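Local structure of elicitor protein Hrip2 (Magnaporthe oryzae, 5FID) at residues A[18-23]-A[40-45]; A[76-81]-A[127-132]; A[12-17]-A[53-58]; A[99-104]-A[123-128]. The protein acts as a protein elicitor of the rice blast fungus, probably secreted and recognised by the host plant as a trigger of defence responses. The protein carries 1 engineered substitution. All coordinates share one frame; numbering follows the deposited sequence.

Contact 1: residues A[18-23]-A[40-45]; sequences VQSFPY and FSEDFR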
loop_
_atom_site.group_PDB
_atom_site.type_symbol
_atom_site.label_atom_id
_atom_site.label_comp_id
_atom_site.label_asym_id
_atom_site.label_seq_id
_atom_site.Cartn_x
_atom_site.Cartn_y
_atom_site.Cartn_z
ATOM N N VAL A 18 -5.103 -18.673 15.355
ATOM C CA VAL A 18 -5.297 -17.854 14.168
ATOM C C VAL A 18 -6.727 -18.018 13.681
ATOM O O VAL A 18 -7.259 -19.126 13.691
ATOM C CB VAL A 18 -4.325 -18.294 13.046
ATOM C CG1 VAL A 18 -4.527 -17.448 11.789
ATOM C CG2 VAL A 18 -2.884 -18.176 13.514
ATOM N N GLN A 19 -7.365 -16.918 13.281
ATOM C CA GLN A 19 -8.702 -16.998 12.693
ATOM C C GLN A 19 -8.962 -15.831 11.738
ATOM O O GLN A 19 -8.559 -14.683 12.000
ATOM C CB GLN A 19 -9.791 -17.062 13.774
ATOM C CG GLN A 19 -11.165 -17.454 13.247
ATOM C CD GLN A 19 -12.190 -17.637 14.352
ATOM O OE1 GLN A 19 -12.004 -17.156 15.472
ATOM N NE2 GLN A 19 -13.282 -18.351 14.045
ATOM N N SER A 20 -9.631 -16.132 10.627
ATOM C CA SER A 20 -9.889 -15.143 9.580
ATOM C C SER A 20 -11.317 -14.623 9.634
ATOM O O SER A 20 -12.272 -15.393 9.796
ATOM C CB SER A 20 -9.611 -15.743 8.197
ATOM O OG SER A 20 -9.655 -14.737 7.189
ATOM N N PHE A 21 -11.449 -13.307 9.495
ATOM C CA PHE A 21 -12.729 -12.626 9.614
ATOM C C PHE A 21 -12.995 -11.841 8.341
ATOM O O PHE A 21 -12.548 -10.695 8.216
ATOM C CB PHE A 21 -12.681 -11.673 10.812
ATOM C CG PHE A 21 -12.506 -12.376 12.119
ATOM C CD1 PHE A 21 -11.262 -12.849 12.505
ATOM C CD2 PHE A 21 -13.588 -12.591 12.951
ATOM C CE1 PHE A 21 -11.099 -13.528 13.693
ATOM C CE2 PHE A 21 -13.427 -13.257 14.148
ATOM C CZ PHE A 21 -12.184 -13.724 14.522
ATOM N N PRO A 22 -13.724 -12.457 7.391
ATOM C CA PRO A 22 -13.971 -11.889 6.063
ATOM C C PRO A 22 -14.574 -10.486 6.120
ATOM O O PRO A 22 -15.470 -10.239 6.936
ATOM C CB PRO A 22 -14.975 -12.864 5.449
ATOM C CG PRO A 22 -14.698 -14.167 6.132
ATOM C CD PRO A 22 -14.332 -13.792 7.546
ATOM N N TYR A 23 -14.088 -9.585 5.268
ATOM C CA TYR A 23 -14.620 -8.227 5.231
ATOM C C TYR A 23 -16.086 -8.180 4.821
ATOM O O TYR A 23 -16.808 -7.255 5.206
ATOM C CB TYR A 23 -13.794 -7.340 4.287
ATOM C CG TYR A 23 -12.460 -6.899 4.847
ATOM C CD1 TYR A 23 -12.323 -6.595 6.189
ATOM C CD2 TYR A 23 -11.341 -6.781 4.032
ATOM C CE1 TYR A 23 -11.104 -6.185 6.713
ATOM C CE2 TYR A 23 -10.105 -6.376 4.550
ATOM C CZ TYR A 23 -10.002 -6.082 5.894
ATOM O OH TYR A 23 -8.800 -5.668 6.430
ATOM N N PHE A 40 -0.740 -21.926 9.401
ATOM C CA PHE A 40 -2.117 -21.686 8.996
ATOM C C PHE A 40 -2.131 -21.253 7.535
ATOM O O PHE A 40 -1.249 -20.520 7.088
ATOM C CB PHE A 40 -2.713 -20.567 9.858
ATOM C CG PHE A 40 -3.959 -19.937 9.275
ATOM C CD1 PHE A 40 -5.214 -20.442 9.581
ATOM C CD2 PHE A 40 -3.873 -18.828 8.447
ATOM C CE1 PHE A 40 -6.367 -19.853 9.053
ATOM C CE2 PHE A 40 -5.016 -18.243 7.919
ATOM C CZ PHE A 40 -6.260 -18.759 8.227
ATOM N N SER A 41 -3.137 -21.672 6.780
ATOM C CA SER A 41 -3.329 -21.087 5.458
ATOM C C SER A 41 -4.788 -21.086 5.050
ATOM O O SER A 41 -5.557 -21.945 5.475
ATOM C CB SER A 41 -2.484 -21.808 4.407
ATOM O OG SER A 41 -2.907 -23.146 4.264
ATOM N N GLU A 42 -5.167 -20.115 4.227
ATOM C CA GLU A 42 -6.503 -20.110 3.634
ATOM C C GLU A 42 -6.416 -19.563 2.222
ATOM O O GLU A 42 -5.522 -18.783 1.912
ATOM C CB GLU A 42 -7.469 -19.251 4.462
ATOM C CG GLU A 42 -7.184 -17.747 4.418
ATOM C CD GLU A 42 -8.280 -16.948 5.113
ATOM O OE1 GLU A 42 -9.123 -17.580 5.801
ATOM O OE2 GLU A 42 -8.321 -15.699 4.974
ATOM N N ASP A 43 -7.330 -19.990 1.355
ATOM C CA ASP A 43 -7.449 -19.359 0.052
ATOM C C ASP A 43 -7.841 -17.908 0.234
ATOM O O ASP A 43 -8.612 -17.586 1.144
ATOM C CB ASP A 43 -8.544 -20.023 -0.774
ATOM C CG ASP A 43 -8.217 -21.436 -1.147
ATOM O OD1 ASP A 43 -7.097 -21.903 -0.843
ATOM O OD2 ASP A 43 -9.087 -22.081 -1.773
ATOM N N PHE A 44 -7.333 -17.044 -0.641
ATOM C CA PHE A 44 -7.739 -15.642 -0.661
ATOM C C PHE A 44 -9.247 -15.516 -0.767
ATOM O O PHE A 44 -9.874 -16.070 -1.684
ATOM C CB PHE A 44 -7.126 -14.924 -1.864
ATOM C CG PHE A 44 -5.943 -14.065 -1.530
ATOM C CD1 PHE A 44 -5.097 -14.391 -0.484
ATOM C CD2 PHE A 44 -5.680 -12.923 -2.274
ATOM C CE1 PHE A 44 -4.001 -13.590 -0.190
ATOM C CE2 PHE A 44 -4.594 -12.114 -1.979
ATOM C CZ PHE A 44 -3.755 -12.452 -0.939
ATOM N N ARG A 45 -9.831 -14.769 0.161
ATOM C CA ARG A 45 -11.253 -14.503 0.120
ATOM C C ARG A 45 -11.463 -13.308 -0.778
ATOM O O ARG A 45 -10.712 -12.338 -0.705
ATOM C CB ARG A 45 -11.788 -14.245 1.524
ATOM C CG ARG A 45 -11.690 -15.474 2.413
ATOM C CD ARG A 45 -11.909 -15.138 3.871
ATOM N NE ARG A 45 -11.691 -16.322 4.695
ATOM C CZ ARG A 45 -12.610 -17.250 4.926
ATOM N NH1 ARG A 45 -13.820 -17.132 4.404
ATOM N NH2 ARG A 45 -12.312 -18.296 5.684
#
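V18 to P22 and F40 to R45 run in almost the same direction, 3° apart end to end, but belong to different sheets of a beta sandwich. The CA atoms of V18 and F40 are 7.2 Å apart and those of S20 and E42 8.5 Å, so side chains, not backbone hydrogen bonds, fill the gap. At one end V18 sets its CG1 methyl squarely over the centre of the F40 ring, 3.6 Å from its centroid, a CH-pi contact in which a compact branched residue suits a flat aromatic face. L34 and V51 pack against V18 as well, which makes this end apolar. Midway the chemistry turns polar. E42 has CG wedged between its backbone N and carbonyl carbon (chi1 69°), and from there the extended chain carries the carboxylate to S20. The small serine donates from OG to OE2 of E42 over 2.8 Å, on the syn side and 24° out of the carboxylate plane. R45 forms a salt bridge to the same carboxylate side-on: its NE lies 3.1 Å and its NH2 3.3 Å from E42 OE1, both from one face of the carboxylate, with OE1 close to the guanidinium plane. P22 closes the far end, its CG 3.5 Å from R45 NH1. S20 OG is further bonded to the S49 hydroxyl, and E42 OE2 to that of Y67. A carboxylate placed between the sheets is thus paid for by a guanidinium and two hydroxyls, which would probably keep E42 ionised and fix the rotation of its end.

Contact 2: residues A[76-81]-A[127-132]; sequences GYYELS and LPINVE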
loop_
_atom_site.group_PDB
_atom_site.type_symbol
_atom_site.label_atom_id
_atom_site.label_comp_id
_atom_site.label_asym_id
_atom_site.label_seq_id
_atom_site.Cartn_x
_atom_site.Cartn_y
_atom_site.Cartn_z
ATOM N N GLY A 76 -2.758 -6.647 -5.033
ATOM C CA GLY A 76 -3.172 -7.225 -3.768
ATOM C C GLY A 76 -2.615 -6.327 -2.681
ATOM O O GLY A 76 -1.514 -5.804 -2.835
ATOM N N TYR A 77 -3.364 -6.139 -1.597
ATOM C CA TYR A 77 -2.950 -5.241 -0.531
ATOM C C TYR A 77 -2.815 -6.035 0.763
ATOM O O TYR A 77 -3.570 -6.972 0.994
ATOM C CB TYR A 77 -3.972 -4.112 -0.381
ATOM C CG TYR A 77 -4.199 -3.323 -1.665
ATOM C CD1 TYR A 77 -3.282 -2.369 -2.095
ATOM C CD2 TYR A 77 -5.322 -3.538 -2.449
ATOM C CE1 TYR A 77 -3.493 -1.643 -3.270
ATOM C CE2 TYR A 77 -5.528 -2.826 -3.621
ATOM C CZ TYR A 77 -4.617 -1.881 -4.022
ATOM O OH TYR A 77 -4.834 -1.172 -5.187
ATOM N N TYR A 78 -1.844 -5.674 1.596
ATOM C CA TYR A 78 -1.560 -6.434 2.811
ATOM C C TYR A 78 -1.059 -5.495 3.900
ATOM O O TYR A 78 -0.306 -4.557 3.632
ATOM C CB TYR A 78 -0.521 -7.541 2.545
ATOM C CG TYR A 78 0.627 -7.050 1.700
ATOM C CD1 TYR A 78 0.507 -6.978 0.320
ATOM C CD2 TYR A 78 1.816 -6.636 2.277
ATOM C CE1 TYR A 78 1.537 -6.501 -0.467
ATOM C CE2 TYR A 78 2.852 -6.166 1.496
ATOM C CZ TYR A 78 2.705 -6.099 0.128
ATOM O OH TYR A 78 3.737 -5.613 -0.659
ATOM N N GLU A 79 -1.479 -5.763 5.132
ATOM C CA GLU A 79 -1.160 -4.910 6.266
ATOM C C GLU A 79 -0.797 -5.793 7.447
ATOM O O GLU A 79 -1.530 -6.728 7.776
ATOM C CB GLU A 79 -2.376 -4.056 6.627
ATOM C CG GLU A 79 -2.231 -3.209 7.900
ATOM C CD GLU A 79 -3.472 -2.379 8.201
ATOM O OE1 GLU A 79 -4.546 -2.653 7.611
ATOM O OE2 GLU A 79 -3.382 -1.440 9.036
ATOM N N LEU A 80 0.337 -5.503 8.072
ATOM C CA LEU A 80 0.736 -6.182 9.301
ATOM C C LEU A 80 0.496 -5.211 10.448
ATOM O O LEU A 80 1.244 -4.254 10.614
ATOM C CB LEU A 80 2.215 -6.576 9.237
ATOM C CG LEU A 80 2.762 -7.322 10.461
ATOM C CD1 LEU A 80 2.057 -8.658 10.626
ATOM C CD2 LEU A 80 4.269 -7.535 10.326
ATOM N N SER A 81 -0.549 -5.454 11.243
ATOM C CA SER A 81 -1.019 -4.438 12.189
ATOM C C SER A 81 -0.923 -4.843 13.649
ATOM O O SER A 81 -1.301 -5.954 14.019
ATOM C CB SER A 81 -2.464 -4.063 11.874
ATOM O OG SER A 81 -2.962 -3.114 12.804
ATOM N N LEU A 127 -0.768 -8.584 -8.659
ATOM C CA LEU A 127 -1.297 -9.935 -8.494
ATOM C C LEU A 127 -0.647 -10.870 -9.511
ATOM O O LEU A 127 -0.207 -10.416 -10.576
ATOM C CB LEU A 127 -2.815 -9.924 -8.704
ATOM C CG LEU A 127 -3.633 -9.092 -7.720
ATOM C CD1 LEU A 127 -5.102 -9.070 -8.117
ATOM C CD2 LEU A 127 -3.460 -9.661 -6.313
ATOM N N PRO A 128 -0.579 -12.179 -9.200
ATOM C CA PRO A 128 -1.007 -12.810 -7.947
ATOM C C PRO A 128 0.094 -12.801 -6.890
ATOM O O PRO A 128 1.286 -12.778 -7.220
ATOM C CB PRO A 128 -1.295 -14.251 -8.366
ATOM C CG PRO A 128 -0.341 -14.506 -9.479
ATOM C CD PRO A 128 -0.201 -13.179 -10.215
ATOM N N ILE A 129 -0.316 -12.792 -5.625
ATOM C CA ILE A 129 0.608 -12.855 -4.508
ATOM C C ILE A 129 0.075 -13.862 -3.507
ATOM O O ILE A 129 -1.122 -14.156 -3.502
ATOM C CB ILE A 129 0.735 -11.497 -3.798
ATOM C CG1 ILE A 129 -0.620 -11.044 -3.252
ATOM C CG2 ILE A 129 1.285 -10.445 -4.746
ATOM C CD1 ILE A 129 -0.556 -9.757 -2.409
ATOM N N ASN A 130 0.966 -14.406 -2.686
ATOM C CA ASN A 130 0.560 -15.074 -1.454
ATOM C C ASN A 130 0.943 -14.105 -0.353
ATOM O O ASN A 130 2.031 -13.543 -0.393
ATOM C CB ASN A 130 1.312 -16.400 -1.249
ATOM C CG ASN A 130 0.793 -17.530 -2.127
ATOM O OD1 ASN A 130 -0.352 -17.521 -2.580
ATOM N ND2 ASN A 130 1.634 -18.536 -2.340
ATOM N N VAL A 131 0.054 -13.865 0.602
ATOM C CA VAL A 131 0.390 -12.995 1.730
ATOM C C VAL A 131 0.858 -13.893 2.862
ATOM O O VAL A 131 0.074 -14.651 3.427
ATOM C CB VAL A 131 -0.806 -12.130 2.168
ATOM C CG1 VAL A 131 -0.460 -11.320 3.409
ATOM C CG2 VAL A 131 -1.188 -11.181 1.046
ATOM N N GLU A 132 2.150 -13.817 3.177
ATOM C CA GLU A 132 2.805 -14.844 3.970
ATOM C C GLU A 132 3.511 -14.237 5.168
ATOM O O GLU A 132 4.450 -13.449 5.016
ATOM C CB GLU A 132 3.791 -15.609 3.085
ATOM C CG GLU A 132 4.462 -16.792 3.744
ATOM C CD GLU A 132 5.232 -17.638 2.740
ATOM O OE1 GLU A 132 5.353 -17.229 1.554
ATOM O OE2 GLU A 132 5.715 -18.715 3.129
#
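G76 and L127 make the tight end of this contact. The leucine reaches over with its CD2 methyl, which stands 3.3 Å from G76 N and also rests against G76 CA. I129 arrives beside it, CD1 3.9 Å from G76 CA. Two methyls can settle directly on the strand here because glycine presents bare backbone. I129 gets there through a first torsion that puts CG1 between the backbone N and the carbonyl carbon (chi1 60°), with CD1 extended beyond it. Strand 75-81 belongs to the antiparallel sheet and strand 131-135 to the mixed one, so the contact spans the interior of the beta sandwich, with the cis peptide before P128 on the path that leads the chain from one sheet to the other. Further along, the packing is looser and wholly apolar. The same I129 CD1 meets the Y78 ring obliquely, 4.0 Å from CD1 of the tyrosine, while V131 straddles Y78 CB with both methyls, the nearer being CG1 at 3.9 Å. Beta-branched residues suit this layer, being broad close to the backbone. The polar end of Y78 is drawn off to a hydrogen bond with the carbonyl of Q102. In contrast to this buried middle, P128 is exposed. The other face of strand 75-81 is covered by the second subunit, where the Y77 ring stacks on Y77 of that chain.

Contact 3: residues A[12-17]-A[53-58]; sequences CQDTVY and VSKTKT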
loop_
_atom_site.group_PDB
_atom_site.type_symbol
_atom_site.label_atom_id
_atom_site.label_comp_id
_atom_site.label_asym_id
_atom_site.label_seq_id
_atom_site.Cartn_x
_atom_site.Cartn_y
_atom_site.Cartn_z
ATOM N N CYS A 12 7.284 -19.562 16.532
ATOM C CA CYS A 12 7.482 -19.258 17.953
ATOM C C CYS A 12 7.514 -20.514 18.808
ATOM O O CYS A 12 7.126 -21.585 18.362
ATOM C CB CYS A 12 6.368 -18.342 18.491
ATOM S SG CYS A 12 6.018 -16.855 17.510
ATOM N N GLN A 13 7.961 -20.374 20.049
ATOM C CA GLN A 13 7.972 -21.504 20.974
ATOM C C GLN A 13 6.588 -21.761 21.539
ATOM O O GLN A 13 6.337 -22.798 22.156
ATOM C CB GLN A 13 8.926 -21.221 22.128
ATOM C CG GLN A 13 10.330 -20.923 21.690
ATOM C CD GLN A 13 11.229 -22.118 21.796
ATOM O OE1 GLN A 13 11.460 -22.819 20.798
ATOM N NE2 GLN A 13 11.755 -22.372 23.011
ATOM N N ASP A 14 5.695 -20.802 21.331
ATOM C CA ASP A 14 4.370 -20.853 21.921
ATOM C C ASP A 14 3.340 -21.389 20.944
ATOM O O ASP A 14 3.487 -21.248 19.732
ATOM C CB ASP A 14 3.942 -19.456 22.386
ATOM C CG ASP A 14 4.807 -18.929 23.511
ATOM O OD1 ASP A 14 5.269 -19.743 24.339
ATOM O OD2 ASP A 14 5.031 -17.708 23.567
ATOM N N THR A 15 2.304 -22.014 21.488
ATOM C CA THR A 15 1.109 -22.320 20.716
ATOM C C THR A 15 0.458 -20.976 20.384
ATOM O O THR A 15 0.362 -20.091 21.242
ATOM C CB THR A 15 0.144 -23.197 21.536
ATOM O OG1 THR A 15 0.777 -24.448 21.849
ATOM C CG2 THR A 15 -1.139 -23.477 20.772
ATOM N N VAL A 16 0.023 -20.800 19.141
ATOM C CA VAL A 16 -0.708 -19.586 18.771
ATOM C C VAL A 16 -2.054 -19.934 18.151
ATOM O O VAL A 16 -2.275 -21.071 17.732
ATOM C CB VAL A 16 0.097 -18.700 17.799
ATOM C CG1 VAL A 16 1.485 -18.440 18.341
ATOM C CG2 VAL A 16 0.182 -19.352 16.440
ATOM N N TYR A 17 -2.957 -18.958 18.110
ATOM C CA TYR A 17 -4.297 -19.173 17.577
ATOM C C TYR A 17 -4.547 -18.183 16.459
ATOM O O TYR A 17 -4.215 -17.003 16.583
ATOM C CB TYR A 17 -5.342 -19.033 18.690
ATOM C CG TYR A 17 -5.092 -20.019 19.800
ATOM C CD1 TYR A 17 -5.712 -21.256 19.812
ATOM C CD2 TYR A 17 -4.189 -19.733 20.812
ATOM C CE1 TYR A 17 -5.456 -22.181 20.831
ATOM C CE2 TYR A 17 -3.935 -20.644 21.828
ATOM C CZ TYR A 17 -4.566 -21.858 21.832
ATOM O OH TYR A 17 -4.292 -22.757 22.851
ATOM N N VAL A 53 -4.254 -13.023 15.085
ATOM C CA VAL A 53 -3.198 -13.925 15.534
ATOM C C VAL A 53 -2.912 -13.610 16.993
ATOM O O VAL A 53 -2.560 -12.486 17.336
ATOM C CB VAL A 53 -1.898 -13.721 14.723
ATOM C CG1 VAL A 53 -0.849 -14.734 15.141
ATOM C CG2 VAL A 53 -2.179 -13.840 13.224
ATOM N N SER A 54 -3.065 -14.599 17.861
ATOM C CA SER A 54 -2.986 -14.339 19.289
ATOM C C SER A 54 -2.371 -15.538 19.987
ATOM O O SER A 54 -2.232 -16.593 19.383
ATOM C CB SER A 54 -4.391 -14.043 19.818
ATOM O OG SER A 54 -4.435 -13.990 21.224
ATOM N N LYS A 55 -1.969 -15.372 21.245
ATOM C CA LYS A 55 -1.491 -16.509 22.023
ATOM C C LYS A 55 -2.591 -17.108 22.897
ATOM O O LYS A 55 -2.338 -18.027 23.677
ATOM C CB LYS A 55 -0.295 -16.108 22.885
ATOM C CG LYS A 55 0.971 -15.840 22.098
ATOM C CD LYS A 55 2.070 -15.405 23.053
ATOM C CE LYS A 55 3.297 -14.986 22.298
ATOM N NZ LYS A 55 4.332 -14.462 23.228
ATOM N N THR A 56 -3.807 -16.578 22.784
ATOM C CA THR A 56 -4.954 -17.178 23.473
ATOM C C THR A 56 -6.039 -17.596 22.495
ATOM O O THR A 56 -6.217 -16.986 21.436
ATOM C CB THR A 56 -5.567 -16.258 24.572
ATOM O OG1 THR A 56 -5.967 -15.008 23.994
ATOM C CG2 THR A 56 -4.558 -16.004 25.671
ATOM N N LYS A 57 -6.772 -18.635 22.865
ATOM C CA LYS A 57 -7.865 -19.126 22.042
ATOM C C LYS A 57 -8.999 -18.115 21.931
ATOM O O LYS A 57 -9.766 -18.133 20.972
ATOM C CB LYS A 57 -8.391 -20.450 22.599
ATOM C CG LYS A 57 -9.015 -21.316 21.536
ATOM C CD LYS A 57 -9.314 -22.714 22.043
ATOM C CE LYS A 57 -9.789 -23.599 20.893
ATOM N NZ LYS A 57 -10.067 -24.999 21.327
ATOM N N THR A 58 -9.104 -17.220 22.907
ATOM C CA THR A 58 -10.121 -16.181 22.847
ATOM C C THR A 58 -9.707 -15.012 21.952
ATOM O O THR A 58 -10.484 -14.073 21.774
ATOM C CB THR A 58 -10.478 -15.652 24.243
ATOM O OG1 THR A 58 -9.282 -15.227 24.905
ATOM C CG2 THR A 58 -11.140 -16.746 25.064
HETATM O O HOH W 1 -0.178 -19.908 23.842
#
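Y17 lays its ring against the backbone of T56 and K57 as well as the root of the K57 side chain. K57 N stands 3.5 Å from Y17 CD2, over the ring face near its rim, and K57 CB sits above the same ring, 4.0 Å from the centroid and 18° off its normal. K57 thus offers the aliphatic root of its chain in a CH-pi contact while its charged end leads away. Y17 carries CG beside its backbone N (chi1 -59°), and the edge of its ring comes near the carbonyl oxygens of S54 and K55. Y17 and S54 form an antiparallel hydrogen-bonded pair, the last between strands 16-22 and 49-54: Y17 N donates to S54 O at 2.8 Å, nearly straight at 169°, and S54 N to Y17 O at 3.0 Å. Beyond this pair the regular pairing ends, and a water continues the link, donating to T15 O at 2.7 Å and K55 O at 2.9 Å. S54 OG accepts from T56 N at 3.1 Å, an ST turn for which a short hydroxyl side chain is suited. Towards the rim, the extended K55 brings NZ 3.3 Å from D14 OD2, a salt bridge whose hydrogen bond is weak; NZ is also bonded to the P87 carbonyl. V16 and V53 pack on F88 and L135. The strand ends are held by backbone bonds, a water and ring packing, the long K55-D14 pair probably adding a weaker electrostatic link at the rim.

Contact 4: residues A[99-104]-A[123-128]; sequences AGCQDF and YGCPLP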
loop_
_atom_site.group_PDB
_atom_site.type_symbol
_atom_site.label_atom_id
_atom_site.label_comp_id
_atom_site.label_asym_id
_atom_site.label_seq_id
_atom_site.Cartn_x
_atom_site.Cartn_y
_atom_site.Cartn_z
ATOM N N ALA A 99 8.415 -11.823 -4.000
ATOM C CA ALA A 99 9.416 -10.896 -4.524
ATOM C C ALA A 99 8.824 -9.664 -5.220
ATOM O O ALA A 99 7.687 -9.688 -5.728
ATOM C CB ALA A 99 10.350 -11.624 -5.468
ATOM N N GLY A 100 9.599 -8.581 -5.239
ATOM C CA GLY A 100 9.288 -7.442 -6.087
ATOM C C GLY A 100 8.410 -6.351 -5.486
ATOM O O GLY A 100 7.992 -5.438 -6.205
ATOM N N CYS A 101 8.122 -6.436 -4.190
ATOM C CA CYS A 101 7.240 -5.465 -3.538
ATOM C C CYS A 101 7.687 -5.190 -2.108
ATOM O O CYS A 101 8.366 -6.020 -1.506
ATOM C CB CYS A 101 5.796 -5.974 -3.532
ATOM S SG CYS A 101 5.102 -6.288 -5.173
ATOM N N GLN A 102 7.294 -4.044 -1.561
ATOM C CA GLN A 102 7.655 -3.694 -0.187
ATOM C C GLN A 102 7.072 -4.701 0.816
ATOM O O GLN A 102 5.905 -5.096 0.706
ATOM C CB GLN A 102 7.214 -2.259 0.152
ATOM C CG GLN A 102 7.892 -1.682 1.400
ATOM C CD GLN A 102 8.073 -0.167 1.350
ATOM O OE1 GLN A 102 7.926 0.461 0.299
ATOM N NE2 GLN A 102 8.399 0.428 2.498
ATOM N N ASP A 103 7.906 -5.126 1.766
ATOM C CA ASP A 103 7.542 -6.132 2.764
ATOM C C ASP A 103 7.501 -5.504 4.149
ATOM O O ASP A 103 7.866 -4.340 4.336
ATOM C CB ASP A 103 8.595 -7.258 2.816
ATOM C CG ASP A 103 8.571 -8.163 1.594
ATOM O OD1 ASP A 103 7.864 -7.843 0.621
ATOM O OD2 ASP A 103 9.289 -9.192 1.592
ATOM N N PHE A 104 7.079 -6.300 5.124
ATOM C CA PHE A 104 7.306 -5.986 6.525
ATOM C C PHE A 104 8.393 -6.925 7.020
ATOM O O PHE A 104 8.291 -8.151 6.860
ATOM C CB PHE A 104 6.051 -6.257 7.355
ATOM C CG PHE A 104 4.939 -5.266 7.148
ATOM C CD1 PHE A 104 4.786 -4.186 8.011
ATOM C CD2 PHE A 104 4.018 -5.436 6.128
ATOM C CE1 PHE A 104 3.745 -3.283 7.849
ATOM C CE2 PHE A 104 2.974 -4.530 5.962
ATOM C CZ PHE A 104 2.841 -3.454 6.824
ATOM N N TYR A 123 0.573 -2.029 2.220
ATOM C CA TYR A 123 1.311 -2.082 0.962
ATOM C C TYR A 123 0.549 -2.811 -0.132
ATOM O O TYR A 123 -0.234 -3.722 0.155
ATOM C CB TYR A 123 2.684 -2.734 1.152
ATOM C CG TYR A 123 3.546 -2.048 2.181
ATOM C CD1 TYR A 123 3.959 -0.737 2.009
ATOM C CD2 TYR A 123 3.960 -2.715 3.314
ATOM C CE1 TYR A 123 4.757 -0.106 2.954
ATOM C CE2 TYR A 123 4.753 -2.092 4.262
ATOM C CZ TYR A 123 5.143 -0.790 4.076
ATOM O OH TYR A 123 5.935 -0.179 5.017
ATOM N N GLY A 124 0.790 -2.397 -1.377
ATOM C CA GLY A 124 0.230 -3.048 -2.551
ATOM C C GLY A 124 1.290 -3.733 -3.410
ATOM O O GLY A 124 2.463 -3.341 -3.412
ATOM N N CYS A 125 0.870 -4.754 -4.154
ATOM C CA CYS A 125 1.774 -5.539 -4.976
ATOM C C CYS A 125 0.968 -6.150 -6.123
ATOM O O CYS A 125 -0.165 -6.579 -5.913
ATOM C CB CYS A 125 2.382 -6.651 -4.111
ATOM S SG CYS A 125 3.650 -7.669 -4.872
ATOM N N PRO A 126 1.545 -6.193 -7.340
ATOM C CA PRO A 126 0.873 -6.808 -8.492
ATOM C C PRO A 126 0.449 -8.249 -8.243
ATOM O O PRO A 126 1.222 -9.046 -7.698
ATOM C CB PRO A 126 1.957 -6.798 -9.563
ATOM C CG PRO A 126 2.779 -5.589 -9.238
ATOM C CD PRO A 126 2.804 -5.530 -7.724
ATOM N N LEU A 127 -0.768 -8.584 -8.659
ATOM C CA LEU A 127 -1.297 -9.935 -8.494
ATOM C C LEU A 127 -0.647 -10.870 -9.511
ATOM O O LEU A 127 -0.207 -10.416 -10.576
ATOM C CB LEU A 127 -2.815 -9.924 -8.704
ATOM C CG LEU A 127 -3.633 -9.092 -7.720
ATOM C CD1 LEU A 127 -5.102 -9.070 -8.117
ATOM C CD2 LEU A 127 -3.460 -9.661 -6.313
ATOM N N PRO A 128 -0.579 -12.179 -9.200
ATOM C CA PRO A 128 -1.007 -12.810 -7.947
ATOM C C PRO A 128 0.094 -12.801 -6.890
ATOM O O PRO A 128 1.286 -12.778 -7.220
ATOM C CB PRO A 128 -1.295 -14.251 -8.366
ATOM C CG PRO A 128 -0.341 -14.506 -9.479
ATOM C CD PRO A 128 -0.201 -13.179 -10.215
HETATM O O HOH W 2 7.774 -1.795 5.780
#
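C101 and C125 supply the covalent part of the contact, a disulfide with SG atoms 2.0 Å apart and a torsion of 74° about the bond. The two cysteines reach it differently: C101 SG lies anti to its own carbonyl carbon, whereas C125 SG lies anti to its backbone N. P126 fits against the bridge, its CD 3.5 Å from C101 SG. Aromatic packing forms the second group, with Y123 in the middle. Over one face of its ring lies Q102, whose CG is 4.0 Å from the centroid and whose amide plane, turned only 21° from the ring, stacks on it; a flexible side chain ending in a flat amide suits such a surface. F104 comes to Y123 obliquely, with planes at 54° and F104 CE2 3.4 Å from Y123 CD2. Polar links across the gap run through solvent: one water donates to D103 O at 2.9 Å and is hydrogen-bonded to Y123 OH at 2.6 Å. D103 OD2 is hydrogen-bonded to the S96 hydroxyl. The second subunit takes part too, Q102 OE1 making a weak hydrogen bond to Y123 OH of that chain, and backbone bonds from G100, Q102 and G124 cross to it. Here, then, a disulfide fastens the irregular segment before strand 104-106 to strand 123-126, an edge strand, within this chain, of the antiparallel sheet, joining the two sheets of the sandwich at the subunit interface.

Overall arrangement
Contacts 1, 2 and 4 join the two sheets of the sandwich, whereas contact 3 pairs neighbouring strands of the antiparallel sheet. Contacts 2 and 4 form one continuous region, with centres 7 Å apart: they share L127 and P128, and G76 N lies 2.7 Å from C125 O, probably hydrogen-bonded to it, as neighbouring strands of that sheet. Both also touch the second subunit. Contact 1 meets contact 2 through F44, whose CZ is 3.5 Å from V131 CG2. Strand 16-22 runs from contact 3 into contact 1, whose centres are 16 Å apart. Contacts 3 and 4 mark opposite sides of the chain, their centres about 27 Å apart.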